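Local coordinates for VirX1 (Cyanophage Syn10, PDB 6QGM), which is a viral halogenase of the tryptophan halogenase family, thought to be flavin-dependent, that iodinates diverse substrates, at residues T271-N283 with Y407-K419. Numbering follows the deposited sequence.
Sequences TDCHAMKNGWVWN and YAYSMRTDTPYWK
W418 points the NE1 edge of its indole at the turn of the 271-283 hairpin: NE1 donates to M276 O over 2.7 Å, almost straight at 175°, with the oxygen in the ring plane. Tryptophan suits the place because one flat side chain supplies both a donor and an apolar body, whose CZ2 rests 3.7 Å from A275 CB. The indole is sandwiched, R412 CD over one face and Y417 CD2 over the other.

One residue along, T415 OG1 donates to K277 O (2.7 Å), in the carbonyl plane. With chi1 at 67°, OG1 sits between the backbone N and the carbonyl carbon, where it also takes a weak capping bond from W418 N; threonine thus serves as N-cap and anchor at once. Y417, its CG anti to the backbone N (chi1 175°), lays its flat ring against the N278–G279 peptide, while its hydroxyl reaches N250. The planar guanidinium of R412 suits several partners: one face covers W418 NE1, A275 O, bonded to N83, lies at its edge 3.2 Å from NH1, and NE and NH2 hold D414 side-on in a salt bridge, one nitrogen to each oxygen.

Further along the hairpin, Y407 OH approaches W280 CD1; W280 NE1 and Y407 OH each hydrogen-bond one carboxylate oxygen of E352. A two-residue beta-hairpin turn thus docks on the N-cap end of helix 416-424, joining it to the seven-stranded mixed sheet of the halogenase fold.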
# COMPACT_ATOMS: atom_id res chain seq x y z
N THR B 271 28.02 17.05 -13.78
CA THR B 271 27.01 18.01 -14.30
C THR B 271 26.68 18.99 -13.17
O THR B 271 26.13 18.54 -12.16
CB THR B 271 25.75 17.30 -14.83
OG1 THR B 271 26.09 16.27 -15.75
CG2 THR B 271 24.83 18.25 -15.55
N ASP B 272 27.05 20.27 -13.33
CA ASP B 272 26.70 21.35 -12.37
C ASP B 272 25.35 21.94 -12.77
O ASP B 272 25.12 22.18 -13.97
CB ASP B 272 27.75 22.46 -12.29
CG ASP B 272 27.47 23.51 -11.22
OD1 ASP B 272 27.01 23.14 -10.13
OD2 ASP B 272 27.72 24.70 -11.49
N CYS B 273 24.50 22.16 -11.77
CA CYS B 273 23.18 22.81 -11.88
C CYS B 273 23.20 24.05 -10.99
O CYS B 273 23.24 23.90 -9.77
CB CYS B 273 22.08 21.83 -11.49
SG CYS B 273 22.19 20.27 -12.41
N HIS B 274 23.24 25.21 -11.61
CA HIS B 274 23.36 26.53 -10.95
C HIS B 274 21.98 27.20 -10.91
O HIS B 274 21.50 27.59 -11.98
CB HIS B 274 24.37 27.40 -11.69
CG HIS B 274 24.68 28.65 -10.95
ND1 HIS B 274 25.85 28.82 -10.29
CD2 HIS B 274 23.95 29.77 -10.74
CE1 HIS B 274 25.88 30.02 -9.73
NE2 HIS B 274 24.71 30.60 -9.98
N ALA B 275 21.36 27.32 -9.73
CA ALA B 275 20.04 27.96 -9.58
C ALA B 275 20.18 29.46 -9.85
O ALA B 275 21.11 30.08 -9.28
CB ALA B 275 19.48 27.70 -8.22
N MET B 276 19.31 29.99 -10.71
CA MET B 276 19.28 31.41 -11.17
C MET B 276 18.03 32.09 -10.61
O MET B 276 17.40 31.49 -9.71
CB MET B 276 19.27 31.47 -12.70
CG MET B 276 20.40 30.69 -13.32
SD MET B 276 21.85 31.70 -13.54
CE MET B 276 21.38 32.62 -15.01
N LYS B 277 17.67 33.28 -11.09
CA LYS B 277 16.54 34.08 -10.54
C LYS B 277 15.20 33.43 -10.90
O LYS B 277 14.29 33.49 -10.06
CB LYS B 277 16.61 35.54 -11.00
CG LYS B 277 17.75 36.34 -10.37
CD LYS B 277 18.02 37.67 -11.03
CE LYS B 277 18.67 38.65 -10.06
NZ LYS B 277 19.09 39.90 -10.74
N ASN B 278 15.10 32.80 -12.09
CA ASN B 278 13.83 32.28 -12.67
C ASN B 278 14.01 30.85 -13.18
O ASN B 278 13.19 30.44 -14.02
CB ASN B 278 13.31 33.18 -13.79
CG ASN B 278 13.26 34.63 -13.38
OD1 ASN B 278 12.37 35.05 -12.65
ND2 ASN B 278 14.24 35.39 -13.82
N GLY B 279 14.99 30.11 -12.67
CA GLY B 279 15.25 28.71 -13.04
C GLY B 279 16.65 28.28 -12.64
O GLY B 279 17.06 28.58 -11.51
N TRP B 280 17.35 27.59 -13.54
CA TRP B 280 18.71 27.03 -13.26
C TRP B 280 19.45 26.83 -14.59
O TRP B 280 18.79 26.65 -15.63
CB TRP B 280 18.60 25.75 -12.43
CG TRP B 280 18.00 24.63 -13.21
CD1 TRP B 280 16.68 24.43 -13.46
CD2 TRP B 280 18.71 23.60 -13.91
NE1 TRP B 280 16.52 23.33 -14.25
CE2 TRP B 280 17.74 22.81 -14.55
CE3 TRP B 280 20.06 23.26 -14.04
CZ2 TRP B 280 18.09 21.70 -15.32
CZ3 TRP B 280 20.39 22.15 -14.79
CH2 TRP B 280 19.42 21.39 -15.42
N VAL B 281 20.78 26.90 -14.55
CA VAL B 281 21.68 26.71 -15.72
C VAL B 281 22.45 25.40 -15.54
O VAL B 281 22.98 25.17 -14.43
CB VAL B 281 22.62 27.92 -15.89
CG1 VAL B 281 23.83 27.64 -16.75
CG2 VAL B 281 21.85 29.10 -16.42
N TRP B 282 22.45 24.54 -16.57
CA TRP B 282 23.25 23.29 -16.60
C TRP B 282 24.63 23.58 -17.20
O TRP B 282 24.71 24.49 -18.06
CB TRP B 282 22.53 22.16 -17.35
CG TRP B 282 22.43 22.31 -18.84
CD1 TRP B 282 23.42 22.08 -19.76
CD2 TRP B 282 21.26 22.67 -19.59
NE1 TRP B 282 22.95 22.30 -21.02
CE2 TRP B 282 21.63 22.65 -20.95
CE3 TRP B 282 19.95 23.00 -19.25
CZ2 TRP B 282 20.72 22.96 -21.97
CZ3 TRP B 282 19.05 23.31 -20.25
CH2 TRP B 282 19.44 23.30 -21.59
N ASN B 283 25.65 22.88 -16.71
CA ASN B 283 27.04 22.88 -17.22
C ASN B 283 27.42 21.43 -17.53
O ASN B 283 27.45 20.61 -16.60
CB ASN B 283 27.98 23.57 -16.24
CG ASN B 283 29.34 23.85 -16.83
OD1 ASN B 283 29.62 24.99 -17.20
ND2 ASN B 283 30.16 22.81 -16.97
N TYR B 407 13.13 22.07 -5.81
CA TYR B 407 12.61 23.46 -5.71
C TYR B 407 11.89 23.63 -4.38
O TYR B 407 12.15 24.61 -3.66
CB TYR B 407 11.66 23.76 -6.88
CG TYR B 407 12.29 23.75 -8.25
CD1 TYR B 407 13.02 24.83 -8.71
CD2 TYR B 407 12.12 22.68 -9.11
CE1 TYR B 407 13.59 24.85 -9.97
CE2 TYR B 407 12.68 22.67 -10.38
CZ TYR B 407 13.42 23.76 -10.81
OH TYR B 407 13.98 23.77 -12.05
N ALA B 408 11.00 22.69 -4.06
CA ALA B 408 10.00 22.78 -2.98
C ALA B 408 10.66 23.07 -1.63
O ALA B 408 10.07 23.82 -0.83
CB ALA B 408 9.22 21.49 -2.93
N TYR B 409 11.85 22.48 -1.40
CA TYR B 409 12.54 22.47 -0.09
C TYR B 409 13.65 23.52 -0.04
O TYR B 409 14.28 23.62 1.01
CB TYR B 409 13.04 21.06 0.20
CG TYR B 409 11.93 20.11 0.54
CD1 TYR B 409 11.29 20.19 1.77
CD2 TYR B 409 11.48 19.16 -0.37
CE1 TYR B 409 10.27 19.32 2.12
CE2 TYR B 409 10.43 18.31 -0.05
CZ TYR B 409 9.83 18.40 1.19
OH TYR B 409 8.77 17.60 1.50
N SER B 410 13.87 24.28 -1.11
CA SER B 410 14.88 25.37 -1.15
C SER B 410 14.55 26.40 -0.07
O SER B 410 13.36 26.51 0.32
CB SER B 410 14.97 26.01 -2.49
OG SER B 410 15.84 27.13 -2.45
N MET B 411 15.57 27.13 0.39
CA MET B 411 15.41 28.27 1.33
C MET B 411 15.17 29.56 0.54
O MET B 411 14.74 30.55 1.16
CB MET B 411 16.63 28.44 2.24
CG MET B 411 16.86 27.23 3.11
SD MET B 411 18.14 27.47 4.36
CE MET B 411 17.33 28.67 5.41
N ARG B 412 15.40 29.55 -0.78
CA ARG B 412 15.34 30.76 -1.63
C ARG B 412 13.92 31.33 -1.67
O ARG B 412 12.97 30.60 -2.01
CB ARG B 412 15.84 30.45 -3.04
CG ARG B 412 17.31 30.08 -3.07
CD ARG B 412 17.84 30.02 -4.47
NE ARG B 412 17.73 31.33 -5.12
CZ ARG B 412 18.33 31.66 -6.24
NH1 ARG B 412 19.11 30.80 -6.86
NH2 ARG B 412 18.15 32.87 -6.73
N THR B 413 13.79 32.61 -1.33
CA THR B 413 12.58 33.44 -1.50
C THR B 413 12.99 34.81 -2.03
O THR B 413 12.24 35.75 -1.84
CB THR B 413 11.83 33.52 -0.17
OG1 THR B 413 12.68 34.21 0.75
CG2 THR B 413 11.49 32.19 0.43
N ASP B 414 14.13 34.90 -2.71
CA ASP B 414 14.78 36.19 -3.07
C ASP B 414 14.18 36.76 -4.37
O ASP B 414 14.39 37.95 -4.63
CB ASP B 414 16.30 36.03 -3.16
CG ASP B 414 16.73 34.84 -4.00
OD1 ASP B 414 17.07 35.06 -5.15
OD2 ASP B 414 16.69 33.73 -3.49
N THR B 415 13.46 35.96 -5.16
CA THR B 415 12.74 36.42 -6.37
C THR B 415 11.32 35.89 -6.32
O THR B 415 11.02 34.98 -5.54
CB THR B 415 13.44 35.96 -7.65
OG1 THR B 415 13.35 34.55 -7.74
CG2 THR B 415 14.90 36.36 -7.69
N PRO B 416 10.39 36.45 -7.12
CA PRO B 416 9.03 35.95 -7.18
C PRO B 416 9.00 34.48 -7.62
O PRO B 416 8.14 33.75 -7.13
CB PRO B 416 8.33 36.88 -8.18
CG PRO B 416 9.15 38.14 -8.12
CD PRO B 416 10.56 37.68 -7.91
N TYR B 417 9.93 34.07 -8.48
CA TYR B 417 10.04 32.66 -8.95
C TYR B 417 10.26 31.73 -7.76
O TYR B 417 9.52 30.74 -7.64
CB TYR B 417 11.16 32.51 -9.99
CG TYR B 417 11.41 31.10 -10.43
CD1 TYR B 417 10.68 30.51 -11.44
CD2 TYR B 417 12.42 30.35 -9.84
CE1 TYR B 417 10.92 29.20 -11.84
CE2 TYR B 417 12.69 29.05 -10.24
CZ TYR B 417 11.93 28.47 -11.24
OH TYR B 417 12.18 27.18 -11.63
N TRP B 418 11.23 32.06 -6.91
CA TRP B 418 11.63 31.21 -5.76
C TRP B 418 10.59 31.34 -4.64
O TRP B 418 10.34 30.33 -3.96
CB TRP B 418 13.06 31.55 -5.30
CG TRP B 418 14.08 30.95 -6.21
CD1 TRP B 418 14.87 31.60 -7.12
CD2 TRP B 418 14.37 29.55 -6.35
NE1 TRP B 418 15.64 30.71 -7.80
CE2 TRP B 418 15.36 29.44 -7.36
CE3 TRP B 418 13.91 28.39 -5.72
CZ2 TRP B 418 15.88 28.21 -7.74
CZ3 TRP B 418 14.42 27.18 -6.11
CH2 TRP B 418 15.41 27.09 -7.09
N LYS B 419 9.98 32.52 -4.48
CA LYS B 419 8.86 32.70 -3.52
C LYS B 419 7.73 31.74 -3.94
O LYS B 419 7.17 31.09 -3.04
CB LYS B 419 8.43 34.16 -3.40
CG LYS B 419 7.98 34.54 -1.99
CD LYS B 419 7.38 35.92 -1.88
CE LYS B 419 6.22 36.00 -0.89
NZ LYS B 419 5.17 36.97 -1.33